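Local coordinates for protein multiheme cytochrome cf (Carboxydothermus ferrireducens DSM 11255, PDB 6QVM) that probably sits in the S-layer and passes electrons through eleven c-type hemes to insoluble Fe(III) substrates, at residues D263-S268 with Y289-F294; D269-I274 with V283-K288; T278-V283 with F294-N299. One frame throughout, in Å; residues are numbered along the deposited sequence.

Contact 1: D263-S268 with Y289-F294; sequences DKFQAS and YMPYAF. With HEC (heme c), chain H.
The ring of Phe265 is the main bump, pushed from the 263-268 loop into a hollow formed by Met290, Pro291 and Tyr292. Met290 covers one face of this ring, with CB 4.0 Å from the centroid of Phe265 in a CH-pi contact. Its SD sits on the same face, 4.3 Å from that centroid and 13° off the ring normal, a Met-aromatic contact. The bend in the methionine chain at chi2 (-104°) lets the sulfur fold over the ring. At the ring's edge, in its plane, comes the backbone N of Tyr292, while Phe265 CE1 also touches Tyr292 CB at 3.8 Å. Pro291 CD closes the hollow obliquely.

A second fit lies beside it. Lys264 runs across Tyr292 at about a right angle, CG 3.5 Å from CE2 of that ring, and its CD rests 3.8 Å from Pro291 CG. Beyond the lysine, Tyr292 OH donates to Asp263 OD1 (3.1 Å), reaching the syn side of a carboxylate turned only 14° from the ring plane. At the other end of 289-294, the hydroxyl of Tyr289 meets the heme c methyl CMB.

The loop is thus held to the sheet chiefly by apolar and sulfur-aromatic packing, with one phenol-carboxylate bond at its more exposed margin; that bond probably holds the phenol end of Tyr292 in place beside Asp263.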
loop_
_atom_site.group_PDB
_atom_site.type_symbol
_atom_site.label_atom_id
_atom_site.label_comp_id
_atom_site.label_asym_id
_atom_site.label_seq_id
_atom_site.Cartn_x
_atom_site.Cartn_y
_atom_site.Cartn_z
ATOM N N ASP A 263 34.404 9.972 13.506
ATOM C CA ASP A 263 35.245 10.023 14.694
ATOM C C ASP A 263 34.457 10.021 16.003
ATOM O O ASP A 263 35.061 9.863 17.068
ATOM C CB ASP A 263 36.146 11.263 14.643
ATOM C CG ASP A 263 35.377 12.521 14.300
ATOM O OD1 ASP A 263 34.302 12.407 13.677
ATOM O OD2 ASP A 263 35.841 13.623 14.661
ATOM N N LYS A 264 33.135 10.187 15.960
ATOM C CA LYS A 264 32.330 10.180 17.174
ATOM C C LYS A 264 31.671 8.840 17.468
ATOM O O LYS A 264 31.517 8.495 18.646
ATOM C CB LYS A 264 31.252 11.265 17.102
ATOM C CG LYS A 264 31.817 12.665 16.863
ATOM C CD LYS A 264 31.050 13.746 17.591
ATOM C CE LYS A 264 31.505 15.124 17.127
ATOM N NZ LYS A 264 30.870 16.214 17.917
ATOM N N PHE A 265 31.297 8.059 16.448
ATOM C CA PHE A 265 30.745 6.737 16.711
ATOM C C PHE A 265 31.031 5.805 15.544
ATOM O O PHE A 265 31.517 6.215 14.488
ATOM C CB PHE A 265 29.240 6.792 17.026
ATOM C CG PHE A 265 28.394 7.403 15.940
ATOM C CD1 PHE A 265 28.243 8.777 15.852
ATOM C CD2 PHE A 265 27.736 6.603 15.018
ATOM C CE1 PHE A 265 27.463 9.344 14.859
ATOM C CE2 PHE A 265 26.949 7.163 14.029
ATOM C CZ PHE A 265 26.810 8.535 13.951
ATOM N N GLN A 266 30.734 4.527 15.776
ATOM C CA GLN A 266 30.966 3.445 14.833
ATOM C C GLN A 266 29.692 2.621 14.702
ATOM O O GLN A 266 28.699 2.856 15.396
ATOM C CB GLN A 266 32.134 2.553 15.279
ATOM C CG GLN A 266 33.481 3.243 15.212
ATOM C CD GLN A 266 33.880 3.576 13.789
ATOM O OE1 GLN A 266 34.116 2.685 12.970
ATOM N NE2 GLN A 266 33.940 4.864 13.482
ATOM N N ALA A 267 29.739 1.626 13.810
ATOM C CA ALA A 267 28.535 0.869 13.483
ATOM C C ALA A 267 27.992 0.138 14.702
ATOM O O ALA A 267 26.773 0.008 14.868
ATOM C CB ALA A 267 28.810 -0.114 12.350
ATOM N N SER A 268 28.881 -0.351 15.567
ATOM C CA SER A 268 28.455 -1.094 16.747
ATOM C C SER A 268 27.843 -0.203 17.825
ATOM O O SER A 268 27.194 -0.724 18.738
ATOM C CB SER A 268 29.633 -1.882 17.328
ATOM O OG SER A 268 30.756 -1.042 17.513
ATOM N N TYR A 289 19.098 9.963 19.147
ATOM C CA TYR A 289 19.801 10.243 17.910
ATOM C C TYR A 289 21.255 10.608 18.194
ATOM O O TYR A 289 21.623 11.018 19.297
ATOM C CB TYR A 289 19.098 11.358 17.140
ATOM C CG TYR A 289 17.785 10.912 16.538
ATOM C CD1 TYR A 289 17.759 10.078 15.431
ATOM C CD2 TYR A 289 16.572 11.313 17.086
ATOM C CE1 TYR A 289 16.568 9.665 14.876
ATOM C CE2 TYR A 289 15.374 10.900 16.538
ATOM C CZ TYR A 289 15.383 10.081 15.433
ATOM O OH TYR A 289 14.200 9.664 14.887
ATOM N N MET A 290 22.083 10.439 17.177
ATOM C CA MET A 290 23.528 10.551 17.263
ATOM C C MET A 290 24.006 11.875 16.681
ATOM O O MET A 290 23.275 12.540 15.941
ATOM C CB MET A 290 24.181 9.378 16.527
ATOM C CG MET A 290 23.648 8.021 16.958
ATOM S SD MET A 290 24.781 7.136 18.037
ATOM C CE MET A 290 24.602 5.498 17.368
ATOM N N PRO A 291 25.226 12.305 17.012
ATOM C CA PRO A 291 25.667 13.648 16.597
ATOM C C PRO A 291 25.875 13.825 15.096
ATOM O O PRO A 291 25.919 14.974 14.640
ATOM C CB PRO A 291 26.985 13.836 17.368
ATOM C CG PRO A 291 27.450 12.455 17.685
ATOM C CD PRO A 291 26.188 11.680 17.937
ATOM N N TYR A 292 26.009 12.750 14.315
ATOM C CA TYR A 292 26.188 12.869 12.873
ATOM C C TYR A 292 25.024 12.239 12.122
ATOM O O TYR A 292 24.422 11.262 12.574
ATOM C CB TYR A 292 27.483 12.204 12.392
ATOM C CG TYR A 292 28.764 12.898 12.783
ATOM C CD1 TYR A 292 28.854 14.284 12.834
ATOM C CD2 TYR A 292 29.896 12.156 13.087
ATOM C CE1 TYR A 292 30.038 14.908 13.186
ATOM C CE2 TYR A 292 31.080 12.766 13.437
ATOM C CZ TYR A 292 31.150 14.142 13.485
ATOM O OH TYR A 292 32.336 14.747 13.838
ATOM N N ALA A 293 24.717 12.815 10.964
ATOM C CA ALA A 293 23.902 12.177 9.946
ATOM C C ALA A 293 24.780 11.900 8.732
ATOM O O ALA A 293 25.870 12.460 8.595
ATOM C CB ALA A 293 22.709 13.059 9.560
ATOM N N PHE A 294 24.309 11.023 7.852
ATOM C CA PHE A 294 25.017 10.720 6.615
ATOM C C PHE A 294 24.250 11.337 5.456
ATOM O O PHE A 294 23.084 10.998 5.227
ATOM C CB PHE A 294 25.184 9.216 6.409
ATOM C CG PHE A 294 26.162 8.863 5.325
ATOM C CD1 PHE A 294 25.734 8.662 4.025
ATOM C CD2 PHE A 294 27.511 8.741 5.607
ATOM C CE1 PHE A 294 26.634 8.342 3.024
ATOM C CE2 PHE A 294 28.418 8.428 4.611
ATOM C CZ PHE A 294 27.979 8.228 3.316
HETATM FE FE HEC H . 9.071 11.326 10.542
HETATM C CHA HEC H . 9.553 11.557 7.117
HETATM C CHB HEC H . 12.452 11.776 11.002
HETATM C CHC HEC H . 8.594 11.362 13.957
HETATM C CHD HEC H . 5.799 10.451 10.099
HETATM N NA HEC H . 10.697 11.614 9.296
HETATM C C1A HEC H . 10.674 11.642 7.914
HETATM C C2A HEC H . 12.034 11.805 7.442
HETATM C C3A HEC H . 12.838 11.869 8.510
HETATM C C4A HEC H . 12.013 11.750 9.697
HETATM C CMA HEC H . 14.372 12.029 8.473
HETATM C CAA HEC H . 12.457 11.905 5.960
HETATM C CBA HEC H . 12.289 13.368 5.541
HETATM C CGA HEC H . 12.786 13.584 4.134
HETATM O O1A HEC H . 12.289 12.909 3.190
HETATM O O2A HEC H . 13.674 14.461 3.964
HETATM N NB HEC H . 10.291 11.494 12.180
HETATM C C1B HEC H . 11.646 11.777 12.127
HETATM C C2B HEC H . 12.086 12.062 13.476
HETATM C C3B HEC H . 11.024 11.947 14.302
HETATM C C4B HEC H . 9.874 11.586 13.495
HETATM C CMB HEC H . 13.544 12.411 13.847
HETATM C CAB HEC H . 10.984 12.145 15.838
HETATM C CBB HEC H . 11.391 13.581 16.244
HETATM N NC HEC H . 7.500 10.945 11.792
HETATM C C1C HEC H . 7.504 11.047 13.171
HETATM C C2C HEC H . 6.159 10.796 13.652
HETATM C C3C HEC H . 5.378 10.545 12.584
HETATM C C4C HEC H . 6.215 10.634 11.400
HETATM C CMC HEC H . 5.740 10.799 15.138
HETATM C CAC HEC H . 3.870 10.194 12.560
HETATM C CBC HEC H . 3.027 11.378 13.074
HETATM N ND HEC H . 7.882 11.024 8.870
HETATM C C1D HEC H . 6.528 10.719 8.956
HETATM C C2D HEC H . 5.974 10.730 7.628
HETATM C C3D HEC H . 7.141 11.075 6.686
HETATM C C4D HEC H . 8.284 11.239 7.552
HETATM C CMD HEC H . 4.500 10.429 7.294
HETATM C CAD HEC H . 7.132 11.223 5.147
HETATM C CBD HEC H . 6.094 12.264 4.720
HETATM C CGD HEC H . 6.614 13.656 4.969
HETATM O O1D HEC H . 7.840 13.795 5.181
HETATM O O2D HEC H . 5.815 14.623 4.957
#

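Contact 2: D269-I274 with V283-K288; sequences DVRYVI and VGKDYK
Arg271 and Tyr272 both face Val283 across neighbouring strands, and the backbone bonds reflect it. Val283 O accepts from Arg271 N at 2.6 Å and, weakly, from Tyr272 N, while Val283 N returns a bond to Tyr272 O at 2.8 Å. Where the strands part, a water bridges them, donating to Asp269 O and accepting from Lys285 N.

The polar side-chain work is done by Arg271. Its guanidinium grips one acceptor, Lys285 O, side-on with two nitrogens: NH1 at 2.9 Å, on a lone pair in the carbonyl plane, and NE at 3.1 Å, which stands above that plane. A bend at chi3 (-86°) puts NE over the face of the Tyr287 ring, within hydrogen-bonding distance of Lys285 O.

Stacking covers one face of the group, whose edge is taken by Lys285 O. The guanidinium lies flat on Tyr287, centres 4.6 Å apart and planes at 11°, with Arg271 CD 3.3 Å from Tyr287 CE1. The hydroxyls of Tyr287 and Tyr272 both bond to Glu342, which ties the two phenol ends to one carboxylate. An alanine in place of Arg271 would probably leave Lys285 O without both these donors and free the Tyr287 ring face of its stacked cover.

Apolar contacts complete the join: Val283 packs its CB against Tyr272 CB and its CG2 4.0 Å from Ile274 CG1, with Trp310 of helix 310-313 covering this side.

Two residues of one strand set against a single residue of the next make a classic beta bulge, here within the hairpin of strands 270-275 and 279-284, just before the type I turn from Gly284 to Tyr287.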
loop_
_atom_site.group_PDB
_atom_site.type_symbol
_atom_site.label_atom_id
_atom_site.label_comp_id
_atom_site.label_asym_id
_atom_site.label_seq_id
_atom_site.Cartn_x
_atom_site.Cartn_y
_atom_site.Cartn_z
ATOM N N ASP A 269 28.023 1.115 17.741
ATOM C CA ASP A 269 27.285 2.020 18.613
ATOM C C ASP A 269 25.861 2.255 18.128
ATOM O O ASP A 269 25.050 2.814 18.876
ATOM C CB ASP A 269 28.008 3.365 18.722
ATOM C CG ASP A 269 29.481 3.212 19.055
ATOM O OD1 ASP A 269 29.809 2.551 20.069
ATOM O OD2 ASP A 269 30.311 3.742 18.285
ATOM N N VAL A 270 25.543 1.837 16.904
ATOM C CA VAL A 270 24.280 2.166 16.258
ATOM C C VAL A 270 23.310 1.007 16.423
ATOM O O VAL A 270 23.650 -0.148 16.146
ATOM C CB VAL A 270 24.486 2.502 14.773
ATOM C CG1 VAL A 270 23.181 2.969 14.147
ATOM C CG2 VAL A 270 25.563 3.560 14.620
ATOM N N ARG A 271 22.100 1.319 16.872
ATOM C CA ARG A 271 21.025 0.342 16.948
ATOM C C ARG A 271 20.211 0.312 15.657
ATOM O O ARG A 271 19.957 -0.759 15.099
ATOM C CB ARG A 271 20.126 0.669 18.140
ATOM C CG ARG A 271 19.305 -0.493 18.625
ATOM C CD ARG A 271 18.426 -0.099 19.770
ATOM N NE ARG A 271 19.079 -0.188 21.072
ATOM C CZ ARG A 271 19.251 -1.326 21.740
ATOM N NH1 ARG A 271 19.833 -1.331 22.927
ATOM N NH2 ARG A 271 18.816 -2.463 21.228
ATOM N N TYR A 272 19.785 1.480 15.177
ATOM C CA TYR A 272 18.986 1.577 13.966
ATOM C C TYR A 272 19.449 2.757 13.127
ATOM O O TYR A 272 19.990 3.735 13.645
ATOM C CB TYR A 272 17.492 1.740 14.279
ATOM C CG TYR A 272 16.837 0.488 14.804
ATOM C CD1 TYR A 272 16.793 -0.667 14.035
ATOM C CD2 TYR A 272 16.263 0.460 16.067
ATOM C CE1 TYR A 272 16.193 -1.811 14.506
ATOM C CE2 TYR A 272 15.664 -0.685 16.551
ATOM C CZ TYR A 272 15.629 -1.817 15.764
ATOM O OH TYR A 272 15.035 -2.965 16.229
ATOM N N VAL A 273 19.225 2.655 11.818
ATOM C CA VAL A 273 19.450 3.751 10.884
ATOM C C VAL A 273 18.103 4.163 10.309
ATOM O O VAL A 273 17.357 3.321 9.796
ATOM C CB VAL A 273 20.421 3.352 9.761
ATOM C CG1 VAL A 273 20.653 4.528 8.815
ATOM C CG2 VAL A 273 21.731 2.848 10.344
ATOM N N ILE A 274 17.785 5.448 10.409
ATOM C CA ILE A 274 16.565 5.987 9.826
ATOM C C ILE A 274 16.875 6.375 8.386
ATOM O O ILE A 274 17.734 7.226 8.132
ATOM C CB ILE A 274 16.035 7.179 10.636
ATOM C CG1 ILE A 274 15.920 6.797 12.116
ATOM C CG2 ILE A 274 14.686 7.624 10.106
ATOM C CD1 ILE A 274 15.191 5.480 12.361
ATOM N N VAL A 283 20.545 5.883 15.369
ATOM C CA VAL A 283 19.863 5.719 16.646
ATOM C C VAL A 283 20.750 4.880 17.556
ATOM O O VAL A 283 21.083 3.735 17.226
ATOM C CB VAL A 283 18.484 5.068 16.458
ATOM C CG1 VAL A 283 17.862 4.734 17.801
ATOM C CG2 VAL A 283 17.571 5.992 15.653
ATOM N N GLY A 284 21.117 5.442 18.703
ATOM C CA GLY A 284 22.037 4.791 19.605
ATOM C C GLY A 284 21.421 3.628 20.362
ATOM O O GLY A 284 20.231 3.330 20.266
ATOM N N LYS A 285 22.269 2.964 21.152
ATOM C CA LYS A 285 21.809 1.872 21.996
ATOM C C LYS A 285 20.797 2.334 23.040
ATOM O O LYS A 285 20.011 1.512 23.520
ATOM C CB LYS A 285 23.006 1.201 22.676
ATOM C CG LYS A 285 23.952 0.512 21.711
ATOM C CD LYS A 285 24.116 -0.957 22.056
ATOM C CE LYS A 285 24.720 -1.732 20.889
ATOM N NZ LYS A 285 23.744 -1.895 19.779
ATOM N N ASP A 286 20.800 3.619 23.395
ATOM C CA ASP A 286 19.814 4.198 24.295
ATOM C C ASP A 286 18.634 4.814 23.553
ATOM O O ASP A 286 17.824 5.505 24.175
ATOM C CB ASP A 286 20.479 5.250 25.189
ATOM C CG ASP A 286 21.029 6.424 24.404
ATOM O OD1 ASP A 286 21.224 6.281 23.180
ATOM O OD2 ASP A 286 21.259 7.491 25.016
ATOM N N TYR A 287 18.557 4.619 22.233
ATOM C CA TYR A 287 17.480 5.064 21.351
ATOM C C TYR A 287 17.455 6.567 21.124
ATOM O O TYR A 287 16.439 7.095 20.638
ATOM C CB TYR A 287 16.104 4.604 21.850
ATOM C CG TYR A 287 15.964 3.109 21.869
ATOM C CD1 TYR A 287 15.590 2.415 20.728
ATOM C CD2 TYR A 287 16.221 2.388 23.025
ATOM C CE1 TYR A 287 15.459 1.045 20.739
ATOM C CE2 TYR A 287 16.101 1.014 23.049
ATOM C CZ TYR A 287 15.720 0.348 21.900
ATOM O OH TYR A 287 15.598 -1.018 21.902
ATOM N N LYS A 288 18.533 7.274 21.443
ATOM C CA LYS A 288 18.625 8.691 21.144
ATOM C C LYS A 288 19.424 8.895 19.868
ATOM O O LYS A 288 20.313 8.108 19.543
ATOM C CB LYS A 288 19.276 9.466 22.288
ATOM C CG LYS A 288 18.555 9.337 23.610
ATOM C CD LYS A 288 18.802 10.516 24.529
ATOM C CE LYS A 288 18.170 10.263 25.893
ATOM N NZ LYS A 288 17.929 11.533 26.637
HETATM O O HOH W 1 25.110 4.301 21.471
#

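Contact 3: T278-V283 with F294-N299; sequences TELLFV and FDKAEN
Leu280 and Phe294 pair across two antiparallel strands and send their side chains side by side in the same direction, CB to CB 3.8 Å. In Phe294, CG is anti to the backbone N (chi1 -167°), which carries the ring off past the leucine; the close contact is therefore through its CB, with Leu280 CD1 coming to the ring only obliquely. Phe282 lies alongside as well. Its ring offers an edge to Phe294 N, and its CE1 is 3.9 Å from Phe294 CB. Trp301 meets the rings of both phenylalanines, the one of Phe294 edge-to-face.

Lys296 spans the other end of the contact. With its chain extended beyond CG (chi2 -179°), it crosses Leu280 at about a right angle, CE 3.5 Å from Leu280 CD2, and NZ is hydrogen-bonded to Asn275 OD1 and Ser276 O. Its CB and CG brush Thr278 O, which also accepts from Lys296 N at 3.1 Å. Leu280 and Phe294 form a hydrogen-bonded pair: Leu280 N to Phe294 O is 2.9 Å, and Phe294 N to Leu280 O 3.0 Å.

On the opposite face of the sheet stand Glu279 and Asp295. Asp295 OD1 takes the backbone N of Glu298 at 3.0 Å on its anti side, an Asx motif that closes the turn after the strand. Glu279 OE2 is 4.7 Å from Asp295 OD2, and the proximity of like charges may raise the proton affinity of one carboxylate. This end of the hairpin thus has Leu280, Phe282 and Phe294 packed on one face and the two acids, Glu279 and Asp295, on the other.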
loop_
_atom_site.group_PDB
_atom_site.type_symbol
_atom_site.label_atom_id
_atom_site.label_comp_id
_atom_site.label_asym_id
_atom_site.label_seq_id
_atom_site.Cartn_x
_atom_site.Cartn_y
_atom_site.Cartn_z
ATOM N N THR A 278 17.257 11.082 0.993
ATOM C CA THR A 278 18.444 11.926 0.917
ATOM C C THR A 278 19.381 11.798 2.110
ATOM O O THR A 278 20.540 12.208 2.001
ATOM C CB THR A 278 18.052 13.402 0.760
ATOM O OG1 THR A 278 17.182 13.766 1.836
ATOM C CG2 THR A 278 17.357 13.646 -0.571
ATOM N N GLU A 279 18.935 11.236 3.232
ATOM C CA GLU A 279 19.741 11.326 4.438
ATOM C C GLU A 279 19.538 10.098 5.312
ATOM O O GLU A 279 18.488 9.450 5.273
ATOM C CB GLU A 279 19.395 12.597 5.218
ATOM C CG GLU A 279 20.449 13.011 6.222
ATOM C CD GLU A 279 20.226 14.417 6.742
ATOM O OE1 GLU A 279 19.102 14.708 7.212
ATOM O OE2 GLU A 279 21.169 15.235 6.650
ATOM N N LEU A 280 20.569 9.788 6.095
ATOM C CA LEU A 280 20.535 8.741 7.106
ATOM C C LEU A 280 20.663 9.371 8.485
ATOM O O LEU A 280 21.552 10.198 8.712
ATOM C CB LEU A 280 21.668 7.737 6.886
ATOM C CG LEU A 280 21.658 6.939 5.582
ATOM C CD1 LEU A 280 22.784 5.919 5.591
ATOM C CD2 LEU A 280 20.317 6.251 5.378
ATOM N N LEU A 281 19.775 8.985 9.394
ATOM C CA LEU A 281 19.895 9.300 10.809
ATOM C C LEU A 281 20.234 8.023 11.564
ATOM O O LEU A 281 19.913 6.918 11.118
ATOM C CB LEU A 281 18.605 9.915 11.357
ATOM C CG LEU A 281 18.154 11.256 10.773
ATOM C CD1 LEU A 281 16.915 11.744 11.509
ATOM C CD2 LEU A 281 19.256 12.302 10.837
ATOM N N PHE A 282 20.889 8.176 12.708
ATOM C CA PHE A 282 21.421 7.041 13.444
ATOM C C PHE A 282 20.913 7.062 14.878
ATOM O O PHE A 282 20.854 8.117 15.516
ATOM C CB PHE A 282 22.952 7.035 13.385
ATOM C CG PHE A 282 23.490 6.838 11.990
ATOM C CD1 PHE A 282 23.590 7.910 11.116
ATOM C CD2 PHE A 282 23.854 5.579 11.538
ATOM C CE1 PHE A 282 24.062 7.737 9.832
ATOM C CE2 PHE A 282 24.323 5.397 10.247
ATOM C CZ PHE A 282 24.431 6.480 9.395
ATOM N N VAL A 283 20.545 5.883 15.369
ATOM C CA VAL A 283 19.863 5.719 16.646
ATOM C C VAL A 283 20.750 4.880 17.556
ATOM O O VAL A 283 21.083 3.735 17.226
ATOM C CB VAL A 283 18.484 5.068 16.458
ATOM C CG1 VAL A 283 17.862 4.734 17.801
ATOM C CG2 VAL A 283 17.571 5.992 15.653
ATOM N N PHE A 294 24.309 11.023 7.852
ATOM C CA PHE A 294 25.017 10.720 6.615
ATOM C C PHE A 294 24.250 11.337 5.456
ATOM O O PHE A 294 23.084 10.998 5.227
ATOM C CB PHE A 294 25.184 9.216 6.409
ATOM C CG PHE A 294 26.162 8.863 5.325
ATOM C CD1 PHE A 294 25.734 8.662 4.025
ATOM C CD2 PHE A 294 27.511 8.741 5.607
ATOM C CE1 PHE A 294 26.634 8.342 3.024
ATOM C CE2 PHE A 294 28.418 8.428 4.611
ATOM C CZ PHE A 294 27.979 8.228 3.316
ATOM N N ASP A 295 24.902 12.242 4.733
ATOM C CA ASP A 295 24.312 12.881 3.562
ATOM C C ASP A 295 24.612 12.031 2.330
ATOM O O ASP A 295 25.779 11.856 1.968
ATOM C CB ASP A 295 24.858 14.299 3.405
ATOM C CG ASP A 295 24.173 15.075 2.296
ATOM O OD1 ASP A 295 24.422 14.769 1.109
ATOM O OD2 ASP A 295 23.382 15.991 2.611
ATOM N N LYS A 296 23.564 11.517 1.678
ATOM C CA LYS A 296 23.770 10.587 0.572
ATOM C C LYS A 296 24.341 11.273 -0.662
ATOM O O LYS A 296 25.088 10.644 -1.419
ATOM C CB LYS A 296 22.456 9.881 0.228
ATOM C CG LYS A 296 21.958 8.942 1.318
ATOM C CD LYS A 296 20.665 8.242 0.937
ATOM C CE LYS A 296 20.326 7.166 1.952
ATOM N NZ LYS A 296 19.021 6.510 1.673
ATOM N N ALA A 297 24.014 12.549 -0.882
ATOM C CA ALA A 297 24.441 13.208 -2.109
ATOM C C ALA A 297 25.933 13.503 -2.087
ATOM O O ALA A 297 26.637 13.220 -3.062
ATOM C CB ALA A 297 23.631 14.481 -2.337
ATOM N N GLU A 298 26.443 14.076 -0.994
ATOM C CA GLU A 298 27.860 14.411 -0.917
ATOM C C GLU A 298 28.676 13.365 -0.176
ATOM O O GLU A 298 29.841 13.627 0.140
ATOM C CB GLU A 298 28.069 15.791 -0.284
ATOM C CG GLU A 298 27.775 15.893 1.197
ATOM C CD GLU A 298 27.735 17.334 1.659
ATOM O OE1 GLU A 298 28.300 17.644 2.728
ATOM O OE2 GLU A 298 27.144 18.163 0.938
ATOM N N ASN A 299 28.097 12.194 0.107
ATOM C CA ASN A 299 28.846 11.025 0.567
ATOM C C ASN A 299 29.537 11.260 1.910
ATOM O O ASN A 299 30.621 10.720 2.157
ATOM C CB ASN A 299 29.880 10.598 -0.485
ATOM C CG ASN A 299 29.949 9.102 -0.667
ATOM O OD1 ASN A 299 29.044 8.378 -0.261
ATOM N ND2 ASN A 299 31.022 8.630 -1.296
HETATM O O HOH W 2 21.858 13.856 0.310
#

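All three contacts reach one antiparallel sheet, in the strand order 270-275, 279-284, 292-295. Contact 2 joins the first two strands and contact 3 the second and third, sharing Val283, with centres about 14 Å apart. Contact 1 packs the loop before strand 270-275 against the start of strand 292-295; its centre is about 9 Å from that of contact 2 and 11 Å from that of contact 3, with which it shares Phe294. Along the chain, contact 2 is nested inside the loop closed by contact 1, while contact 3 crosses both. Tyr289 and Leu281 contribute to the pocket of the same heme c, so the sheet forms part of that heme's surroundings.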